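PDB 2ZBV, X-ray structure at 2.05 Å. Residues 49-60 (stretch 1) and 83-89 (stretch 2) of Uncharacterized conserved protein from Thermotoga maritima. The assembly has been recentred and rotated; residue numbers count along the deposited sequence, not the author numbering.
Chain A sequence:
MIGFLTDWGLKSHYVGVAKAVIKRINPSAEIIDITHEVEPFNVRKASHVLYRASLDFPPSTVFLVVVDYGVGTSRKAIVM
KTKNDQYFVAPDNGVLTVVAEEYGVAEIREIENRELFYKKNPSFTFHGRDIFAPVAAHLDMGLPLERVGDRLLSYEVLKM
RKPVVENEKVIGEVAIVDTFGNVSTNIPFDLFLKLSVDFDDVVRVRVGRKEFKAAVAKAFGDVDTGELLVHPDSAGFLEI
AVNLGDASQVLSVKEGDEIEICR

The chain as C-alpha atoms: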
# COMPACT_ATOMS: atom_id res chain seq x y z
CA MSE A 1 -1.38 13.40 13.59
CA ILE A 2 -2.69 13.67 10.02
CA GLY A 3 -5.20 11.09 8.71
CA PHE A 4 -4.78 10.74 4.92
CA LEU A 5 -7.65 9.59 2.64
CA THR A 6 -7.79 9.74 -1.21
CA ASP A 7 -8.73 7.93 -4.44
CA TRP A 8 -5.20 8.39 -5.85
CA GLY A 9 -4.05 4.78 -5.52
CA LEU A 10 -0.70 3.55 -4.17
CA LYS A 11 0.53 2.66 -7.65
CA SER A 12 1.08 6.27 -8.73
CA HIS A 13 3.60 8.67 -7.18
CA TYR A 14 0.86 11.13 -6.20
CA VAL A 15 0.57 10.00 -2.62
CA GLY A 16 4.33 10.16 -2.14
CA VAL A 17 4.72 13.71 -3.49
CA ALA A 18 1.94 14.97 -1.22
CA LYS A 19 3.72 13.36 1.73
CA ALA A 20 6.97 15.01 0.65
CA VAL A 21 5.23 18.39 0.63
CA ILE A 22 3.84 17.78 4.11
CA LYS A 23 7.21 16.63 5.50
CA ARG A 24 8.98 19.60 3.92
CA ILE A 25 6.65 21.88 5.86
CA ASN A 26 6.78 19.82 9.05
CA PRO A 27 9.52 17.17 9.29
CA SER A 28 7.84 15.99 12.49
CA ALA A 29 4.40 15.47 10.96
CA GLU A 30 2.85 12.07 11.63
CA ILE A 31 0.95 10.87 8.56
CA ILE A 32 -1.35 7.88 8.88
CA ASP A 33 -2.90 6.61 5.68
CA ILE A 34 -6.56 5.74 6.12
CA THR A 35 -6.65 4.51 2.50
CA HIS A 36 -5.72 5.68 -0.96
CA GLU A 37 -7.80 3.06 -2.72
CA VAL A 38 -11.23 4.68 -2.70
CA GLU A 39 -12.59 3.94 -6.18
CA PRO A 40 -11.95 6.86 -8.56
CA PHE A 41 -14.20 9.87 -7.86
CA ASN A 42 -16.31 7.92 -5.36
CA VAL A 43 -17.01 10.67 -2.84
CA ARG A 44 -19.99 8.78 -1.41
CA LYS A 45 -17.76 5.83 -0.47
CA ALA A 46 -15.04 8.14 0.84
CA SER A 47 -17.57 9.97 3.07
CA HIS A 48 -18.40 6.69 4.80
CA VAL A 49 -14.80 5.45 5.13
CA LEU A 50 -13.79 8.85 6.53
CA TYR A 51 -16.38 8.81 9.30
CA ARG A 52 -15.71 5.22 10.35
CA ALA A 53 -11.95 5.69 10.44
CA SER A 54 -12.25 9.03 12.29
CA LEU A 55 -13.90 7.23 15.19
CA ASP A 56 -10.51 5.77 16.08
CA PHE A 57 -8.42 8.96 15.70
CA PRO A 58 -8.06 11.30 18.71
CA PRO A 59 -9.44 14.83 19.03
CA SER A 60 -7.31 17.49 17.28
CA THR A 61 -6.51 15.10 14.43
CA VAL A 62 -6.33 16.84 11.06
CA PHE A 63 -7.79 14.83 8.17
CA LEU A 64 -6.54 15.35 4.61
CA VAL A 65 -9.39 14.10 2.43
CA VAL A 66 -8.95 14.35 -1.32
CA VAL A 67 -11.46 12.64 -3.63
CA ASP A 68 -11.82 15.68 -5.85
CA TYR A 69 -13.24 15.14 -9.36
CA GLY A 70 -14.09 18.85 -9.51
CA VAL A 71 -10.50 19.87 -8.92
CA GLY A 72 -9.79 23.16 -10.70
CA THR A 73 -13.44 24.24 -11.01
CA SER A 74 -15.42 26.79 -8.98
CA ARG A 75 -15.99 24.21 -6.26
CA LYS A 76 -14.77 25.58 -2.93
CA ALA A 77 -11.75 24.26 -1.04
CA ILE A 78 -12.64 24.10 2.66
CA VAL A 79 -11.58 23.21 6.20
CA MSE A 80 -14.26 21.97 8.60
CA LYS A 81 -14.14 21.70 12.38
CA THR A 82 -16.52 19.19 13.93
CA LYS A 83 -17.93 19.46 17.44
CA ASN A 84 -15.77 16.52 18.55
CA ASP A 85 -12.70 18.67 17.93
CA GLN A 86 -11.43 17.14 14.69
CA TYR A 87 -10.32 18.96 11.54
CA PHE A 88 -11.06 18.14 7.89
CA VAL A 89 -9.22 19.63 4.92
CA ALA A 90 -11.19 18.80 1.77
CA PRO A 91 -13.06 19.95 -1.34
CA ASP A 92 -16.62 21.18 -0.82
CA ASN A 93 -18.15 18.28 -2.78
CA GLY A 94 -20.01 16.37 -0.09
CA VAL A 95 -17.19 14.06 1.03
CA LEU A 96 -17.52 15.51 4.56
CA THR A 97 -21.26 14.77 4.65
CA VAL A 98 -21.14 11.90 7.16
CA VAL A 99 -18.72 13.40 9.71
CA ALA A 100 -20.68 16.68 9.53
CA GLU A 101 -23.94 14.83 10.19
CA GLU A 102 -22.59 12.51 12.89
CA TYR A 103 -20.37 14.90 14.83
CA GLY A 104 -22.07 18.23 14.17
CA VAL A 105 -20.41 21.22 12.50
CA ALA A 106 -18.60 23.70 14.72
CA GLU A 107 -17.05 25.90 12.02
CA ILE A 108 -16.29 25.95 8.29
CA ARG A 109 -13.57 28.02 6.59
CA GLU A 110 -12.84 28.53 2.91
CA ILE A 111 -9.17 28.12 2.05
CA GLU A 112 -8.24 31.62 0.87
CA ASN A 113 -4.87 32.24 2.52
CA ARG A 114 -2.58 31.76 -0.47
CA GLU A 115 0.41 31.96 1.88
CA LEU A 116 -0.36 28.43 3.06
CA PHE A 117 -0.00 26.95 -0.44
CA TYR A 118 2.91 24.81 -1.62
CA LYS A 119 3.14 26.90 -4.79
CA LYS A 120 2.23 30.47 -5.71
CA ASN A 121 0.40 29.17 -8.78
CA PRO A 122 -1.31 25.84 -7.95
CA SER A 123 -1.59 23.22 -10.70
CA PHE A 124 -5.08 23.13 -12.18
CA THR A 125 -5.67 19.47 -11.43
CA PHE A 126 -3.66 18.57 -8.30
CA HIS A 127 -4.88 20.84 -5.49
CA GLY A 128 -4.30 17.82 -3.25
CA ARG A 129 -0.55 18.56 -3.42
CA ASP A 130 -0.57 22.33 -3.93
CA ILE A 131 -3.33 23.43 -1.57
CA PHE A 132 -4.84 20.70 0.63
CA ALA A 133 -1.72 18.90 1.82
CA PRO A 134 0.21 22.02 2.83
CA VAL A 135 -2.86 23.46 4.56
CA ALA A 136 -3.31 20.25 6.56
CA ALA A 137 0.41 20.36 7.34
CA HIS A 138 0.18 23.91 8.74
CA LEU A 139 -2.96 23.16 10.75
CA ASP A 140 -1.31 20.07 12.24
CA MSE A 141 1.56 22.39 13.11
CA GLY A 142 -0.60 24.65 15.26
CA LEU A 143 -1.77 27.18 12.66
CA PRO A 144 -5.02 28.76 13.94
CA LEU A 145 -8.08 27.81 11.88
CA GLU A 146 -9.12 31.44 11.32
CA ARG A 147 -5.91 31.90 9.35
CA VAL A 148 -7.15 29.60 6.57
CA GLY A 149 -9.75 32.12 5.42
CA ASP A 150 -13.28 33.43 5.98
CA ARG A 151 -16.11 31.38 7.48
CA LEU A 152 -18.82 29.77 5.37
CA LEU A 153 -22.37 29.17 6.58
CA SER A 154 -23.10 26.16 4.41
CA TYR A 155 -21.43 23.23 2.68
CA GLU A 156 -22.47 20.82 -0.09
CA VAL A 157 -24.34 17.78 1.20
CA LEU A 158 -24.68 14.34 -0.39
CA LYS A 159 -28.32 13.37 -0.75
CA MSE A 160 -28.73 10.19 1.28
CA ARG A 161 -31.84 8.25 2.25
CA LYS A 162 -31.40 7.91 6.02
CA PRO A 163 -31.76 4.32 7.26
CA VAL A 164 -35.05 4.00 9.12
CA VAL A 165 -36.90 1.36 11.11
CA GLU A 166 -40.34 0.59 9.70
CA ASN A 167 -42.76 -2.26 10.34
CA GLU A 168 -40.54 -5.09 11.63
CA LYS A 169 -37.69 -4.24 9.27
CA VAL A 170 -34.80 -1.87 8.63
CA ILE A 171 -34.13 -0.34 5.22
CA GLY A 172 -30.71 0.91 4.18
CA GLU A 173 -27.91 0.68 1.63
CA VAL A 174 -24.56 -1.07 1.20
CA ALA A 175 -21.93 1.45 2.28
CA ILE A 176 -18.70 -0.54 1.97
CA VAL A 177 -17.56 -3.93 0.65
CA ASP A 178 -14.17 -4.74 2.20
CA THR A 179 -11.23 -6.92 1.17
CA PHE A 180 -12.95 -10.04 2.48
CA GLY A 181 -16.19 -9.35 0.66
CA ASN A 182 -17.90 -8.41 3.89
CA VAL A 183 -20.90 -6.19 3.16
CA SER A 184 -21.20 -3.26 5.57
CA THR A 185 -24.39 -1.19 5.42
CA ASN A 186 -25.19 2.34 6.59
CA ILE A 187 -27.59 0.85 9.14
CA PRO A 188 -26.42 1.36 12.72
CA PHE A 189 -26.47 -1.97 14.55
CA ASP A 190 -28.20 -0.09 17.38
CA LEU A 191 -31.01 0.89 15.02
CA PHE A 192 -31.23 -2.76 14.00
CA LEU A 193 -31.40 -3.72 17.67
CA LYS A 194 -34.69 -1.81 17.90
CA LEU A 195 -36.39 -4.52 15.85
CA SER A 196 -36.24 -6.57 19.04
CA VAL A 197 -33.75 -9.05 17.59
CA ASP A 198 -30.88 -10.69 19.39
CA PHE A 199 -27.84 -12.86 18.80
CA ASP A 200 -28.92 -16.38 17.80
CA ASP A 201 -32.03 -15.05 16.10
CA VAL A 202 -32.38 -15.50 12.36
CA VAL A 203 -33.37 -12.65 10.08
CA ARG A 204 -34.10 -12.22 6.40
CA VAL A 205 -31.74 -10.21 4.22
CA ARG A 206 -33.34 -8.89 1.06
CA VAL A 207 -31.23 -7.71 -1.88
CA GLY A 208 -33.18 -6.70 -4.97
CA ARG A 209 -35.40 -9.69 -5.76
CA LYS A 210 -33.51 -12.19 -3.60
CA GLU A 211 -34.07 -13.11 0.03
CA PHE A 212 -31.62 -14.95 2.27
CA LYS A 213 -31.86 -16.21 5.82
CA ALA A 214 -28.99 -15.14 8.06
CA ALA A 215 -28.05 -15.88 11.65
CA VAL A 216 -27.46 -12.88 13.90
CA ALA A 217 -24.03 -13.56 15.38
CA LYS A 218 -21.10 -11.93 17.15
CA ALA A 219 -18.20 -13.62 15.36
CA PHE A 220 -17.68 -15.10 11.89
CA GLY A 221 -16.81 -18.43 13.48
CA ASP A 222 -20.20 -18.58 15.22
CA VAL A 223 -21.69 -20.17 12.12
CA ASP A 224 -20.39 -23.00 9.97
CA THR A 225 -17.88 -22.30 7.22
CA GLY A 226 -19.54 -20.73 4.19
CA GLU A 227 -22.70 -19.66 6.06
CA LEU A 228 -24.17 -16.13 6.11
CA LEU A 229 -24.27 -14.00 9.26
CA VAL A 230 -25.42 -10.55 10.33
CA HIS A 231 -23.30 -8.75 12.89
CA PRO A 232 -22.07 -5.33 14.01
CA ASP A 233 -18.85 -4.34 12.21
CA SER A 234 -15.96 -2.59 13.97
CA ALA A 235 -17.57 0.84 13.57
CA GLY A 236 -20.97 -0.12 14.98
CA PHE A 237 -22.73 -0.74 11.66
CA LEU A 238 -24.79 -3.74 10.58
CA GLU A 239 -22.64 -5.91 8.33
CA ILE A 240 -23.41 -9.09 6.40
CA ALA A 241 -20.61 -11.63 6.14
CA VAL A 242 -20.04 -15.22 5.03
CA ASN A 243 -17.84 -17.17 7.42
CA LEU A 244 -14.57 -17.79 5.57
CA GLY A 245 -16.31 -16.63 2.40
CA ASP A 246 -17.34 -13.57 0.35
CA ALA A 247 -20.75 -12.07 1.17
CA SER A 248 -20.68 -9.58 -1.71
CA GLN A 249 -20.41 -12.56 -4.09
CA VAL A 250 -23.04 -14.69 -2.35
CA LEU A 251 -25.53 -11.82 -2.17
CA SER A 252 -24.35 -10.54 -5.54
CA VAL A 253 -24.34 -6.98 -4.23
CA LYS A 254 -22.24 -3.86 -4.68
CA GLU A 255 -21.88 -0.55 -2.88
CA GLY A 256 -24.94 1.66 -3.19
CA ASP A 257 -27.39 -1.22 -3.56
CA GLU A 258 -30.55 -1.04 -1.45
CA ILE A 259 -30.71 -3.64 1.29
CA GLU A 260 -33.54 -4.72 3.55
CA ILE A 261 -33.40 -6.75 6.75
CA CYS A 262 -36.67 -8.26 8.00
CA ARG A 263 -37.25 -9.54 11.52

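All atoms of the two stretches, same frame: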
# COMPACT_ATOMS: atom_id res chain seq x y z
N VAL A 49 -16.10 5.91 4.62
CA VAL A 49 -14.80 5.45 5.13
C VAL A 49 -14.19 6.48 6.08
O VAL A 49 -13.62 6.14 7.11
CB VAL A 49 -13.78 5.20 3.98
CG1 VAL A 49 -12.42 4.86 4.57
CG2 VAL A 49 -14.26 4.04 3.08
N LEU A 50 -14.32 7.76 5.72
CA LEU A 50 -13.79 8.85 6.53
C LEU A 50 -14.40 8.85 7.93
O LEU A 50 -13.70 8.87 8.94
CB LEU A 50 -14.09 10.19 5.87
CG LEU A 50 -13.73 11.43 6.69
CD1 LEU A 50 -12.22 11.50 6.86
CD2 LEU A 50 -14.25 12.68 5.98
N TYR A 51 -15.73 8.82 7.99
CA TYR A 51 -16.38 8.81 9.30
C TYR A 51 -15.95 7.62 10.15
O TYR A 51 -15.51 7.78 11.28
CB TYR A 51 -17.90 8.80 9.13
CG TYR A 51 -18.61 8.53 10.43
CD1 TYR A 51 -18.50 9.42 11.50
CD2 TYR A 51 -19.38 7.38 10.61
CE1 TYR A 51 -19.12 9.16 12.72
CE2 TYR A 51 -20.00 7.11 11.83
CZ TYR A 51 -19.87 8.00 12.88
OH TYR A 51 -20.47 7.73 14.08
N ARG A 52 -16.08 6.42 9.60
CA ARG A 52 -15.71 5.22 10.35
C ARG A 52 -14.27 5.22 10.84
O ARG A 52 -14.00 4.86 11.98
CB ARG A 52 -16.03 3.98 9.50
CG ARG A 52 -17.51 3.96 9.17
CD ARG A 52 -17.97 2.81 8.32
NE ARG A 52 -19.35 3.06 7.91
CZ ARG A 52 -20.17 2.14 7.42
NH1 ARG A 52 -19.76 0.89 7.26
NH2 ARG A 52 -21.41 2.48 7.07
N ALA A 53 -13.34 5.65 10.00
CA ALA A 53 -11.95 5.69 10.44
C ALA A 53 -11.73 6.76 11.51
O ALA A 53 -10.95 6.55 12.44
CB ALA A 53 -11.03 5.94 9.26
N SER A 54 -12.40 7.91 11.36
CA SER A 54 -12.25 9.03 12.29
C SER A 54 -12.63 8.68 13.72
O SER A 54 -12.17 9.32 14.67
CB SER A 54 -13.09 10.24 11.84
OG SER A 54 -14.47 10.00 11.98
N LEU A 55 -13.47 7.66 13.87
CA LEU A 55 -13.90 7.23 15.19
C LEU A 55 -12.72 6.73 16.02
O LEU A 55 -12.77 6.75 17.26
CB LEU A 55 -14.94 6.11 15.06
CG LEU A 55 -16.35 6.50 14.63
CD1 LEU A 55 -17.14 5.23 14.31
CD2 LEU A 55 -17.04 7.30 15.73
N ASP A 56 -11.67 6.28 15.36
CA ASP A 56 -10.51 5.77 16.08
C ASP A 56 -9.32 6.74 16.19
O ASP A 56 -8.29 6.41 16.76
CB ASP A 56 -10.08 4.43 15.47
CG ASP A 56 -11.11 3.33 15.72
OD1 ASP A 56 -11.45 3.11 16.90
OD2 ASP A 56 -11.58 2.68 14.76
N PHE A 57 -9.47 7.93 15.62
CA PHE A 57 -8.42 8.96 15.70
C PHE A 57 -8.79 9.87 16.87
O PHE A 57 -9.97 10.08 17.16
CB PHE A 57 -8.35 9.77 14.40
CG PHE A 57 -7.57 9.09 13.30
CD1 PHE A 57 -6.26 9.47 13.03
CD2 PHE A 57 -8.14 8.07 12.55
CE1 PHE A 57 -5.53 8.85 12.01
CE2 PHE A 57 -7.42 7.44 11.53
CZ PHE A 57 -6.11 7.83 11.26
N PRO A 58 -7.79 10.42 17.57
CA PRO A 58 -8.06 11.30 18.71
C PRO A 58 -8.50 12.71 18.34
O PRO A 58 -8.43 13.11 17.18
CB PRO A 58 -6.72 11.30 19.45
CG PRO A 58 -5.74 11.30 18.31
CD PRO A 58 -6.34 10.24 17.37
N PRO A 59 -9.01 13.46 19.33
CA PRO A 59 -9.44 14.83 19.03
C PRO A 59 -8.20 15.60 18.59
O PRO A 59 -7.09 15.23 18.96
CB PRO A 59 -9.99 15.32 20.37
CG PRO A 59 -9.21 14.53 21.37
CD PRO A 59 -9.20 13.15 20.75
N SER A 60 -8.40 16.65 17.80
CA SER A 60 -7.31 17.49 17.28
C SER A 60 -6.63 16.91 16.05
O SER A 60 -5.70 17.51 15.51
CB SER A 60 -6.26 17.76 18.36
OG SER A 60 -6.78 18.64 19.35
N LYS A 83 -17.76 19.25 16.00
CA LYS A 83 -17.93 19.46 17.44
C LYS A 83 -17.20 18.48 18.35
O LYS A 83 -17.25 18.62 19.56
CB LYS A 83 -19.41 19.52 17.77
CG LYS A 83 -20.08 20.74 17.15
CD LYS A 83 -21.57 20.79 17.42
CE LYS A 83 -22.15 22.08 16.88
NZ LYS A 83 -23.63 22.14 17.05
N ASN A 84 -16.53 17.49 17.76
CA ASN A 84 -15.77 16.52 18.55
C ASN A 84 -14.30 16.90 18.48
O ASN A 84 -13.41 16.11 18.81
CB ASN A 84 -16.00 15.09 18.02
CG ASN A 84 -15.47 14.89 16.62
OD1 ASN A 84 -15.59 15.77 15.78
ND2 ASN A 84 -14.89 13.72 16.36
N ASP A 85 -14.05 18.13 18.03
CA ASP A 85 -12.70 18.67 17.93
C ASP A 85 -11.76 18.06 16.91
O ASP A 85 -10.57 17.92 17.17
CB ASP A 85 -12.03 18.65 19.30
CG ASP A 85 -12.60 19.68 20.25
OD1 ASP A 85 -12.32 19.59 21.46
OD2 ASP A 85 -13.33 20.58 19.77
N GLN A 86 -12.28 17.68 15.74
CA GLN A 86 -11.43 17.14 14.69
C GLN A 86 -11.47 18.08 13.50
O GLN A 86 -12.45 18.81 13.29
CB GLN A 86 -11.89 15.74 14.28
CG GLN A 86 -11.66 14.69 15.35
CD GLN A 86 -11.94 13.28 14.86
OE1 GLN A 86 -12.92 13.05 14.16
NE2 GLN A 86 -11.09 12.33 15.24
N TYR A 87 -10.41 18.07 12.70
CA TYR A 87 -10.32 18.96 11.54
C TYR A 87 -10.29 18.20 10.21
O TYR A 87 -9.64 17.16 10.10
CB TYR A 87 -9.09 19.84 11.68
CG TYR A 87 -9.12 20.69 12.93
CD1 TYR A 87 -9.83 21.90 12.96
CD2 TYR A 87 -8.47 20.28 14.10
CE1 TYR A 87 -9.89 22.67 14.13
CE2 TYR A 87 -8.52 21.05 15.27
CZ TYR A 87 -9.24 22.24 15.27
OH TYR A 87 -9.31 23.00 16.43
N PHE A 88 -10.98 18.75 9.21
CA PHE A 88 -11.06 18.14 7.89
C PHE A 88 -10.75 19.12 6.77
O PHE A 88 -11.46 20.09 6.56
CB PHE A 88 -12.45 17.56 7.65
CG PHE A 88 -12.86 16.55 8.68
CD1 PHE A 88 -12.63 15.19 8.46
CD2 PHE A 88 -13.42 16.95 9.88
CE1 PHE A 88 -12.95 14.24 9.44
CE2 PHE A 88 -13.75 16.01 10.87
CZ PHE A 88 -13.51 14.66 10.65
N VAL A 89 -9.66 18.83 6.05
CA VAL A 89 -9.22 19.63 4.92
C VAL A 89 -9.70 18.88 3.68
O VAL A 89 -9.22 17.78 3.39
CB VAL A 89 -7.69 19.72 4.92
CG1 VAL A 89 -7.21 20.55 3.72
CG2 VAL A 89 -7.21 20.32 6.23

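Stretch 1 opens with the last part of a helix that begins earlier in the chain. Its backbone then bends through a type I beta turn from S54 to F57, and F57 N bonds to S54 O at 3.2 Å. From there the chain runs extended through P58 and P59 to S60. Stretch 2 starts as a loop and passes into a strand that includes Y87 to V89 and continues beyond. The two backbones come closest around S60 and Q86: the CA atoms of S60 and Q86 lie 4.9 Å apart, and those of P59 and D85 lie 5.2 Å apart. The helix stands farther off, with 9.8 Å between the CA atoms of L50 and F88.

One backbone hydrogen bond joins the stretches. S60 N donates to D85 O over a short 2.6 Å. Both residues have positive phi, 82° for S60 and 68° for D85. The CA-to-CB bond of S60 points away, and the bond to D85 is made by its backbone N.

Q86 supplies the other hydrogen bonds and has the largest covered area, 78 Å². Its CA-to-CB bond points sideways, but an m, t conformation carries the amide to the turn. Q86 NE2 donates to S54 O at 3.2 Å and, weakly, to P58 O at 3.4 Å. F57 O is also 3.2 Å from Q86 NE2, but the angle is poor for a hydrogen bond. A glutamine suits this place because its long side chain spans the gap and its amide offers both a donor and an acceptor. The acceptor is used within stretch 2: N84 ND2 donates to Q86 OE1 at 3.0 Å, which helps fix the amide.

S54 is buried and its CA-to-CB bond points toward stretch 2. S54 CB lies 3.6 Å from Q86 OE1. The hydroxyl turns back to its own helix, where S54 OG donates to Y51 O at 2.5 Å.

At L50, one turn earlier in the helix, the contact is apolar. L50 CD1 meets F88 CE1 at 3.8 Å, near the plane of the ring and at its edge. Both residues are buried, and their hydrocarbon side chains suit this buried apolar contact.

At the more exposed end, side chains add to the backbone bond. P59 CB packs 4.0 Å from D85 CB and 3.8 Å from N84 O. The Y87 ring presents its edge to S60, with Y87 CD2 4.2 Å from S60 O. In all, the contact buries 370 Å², counting both sides.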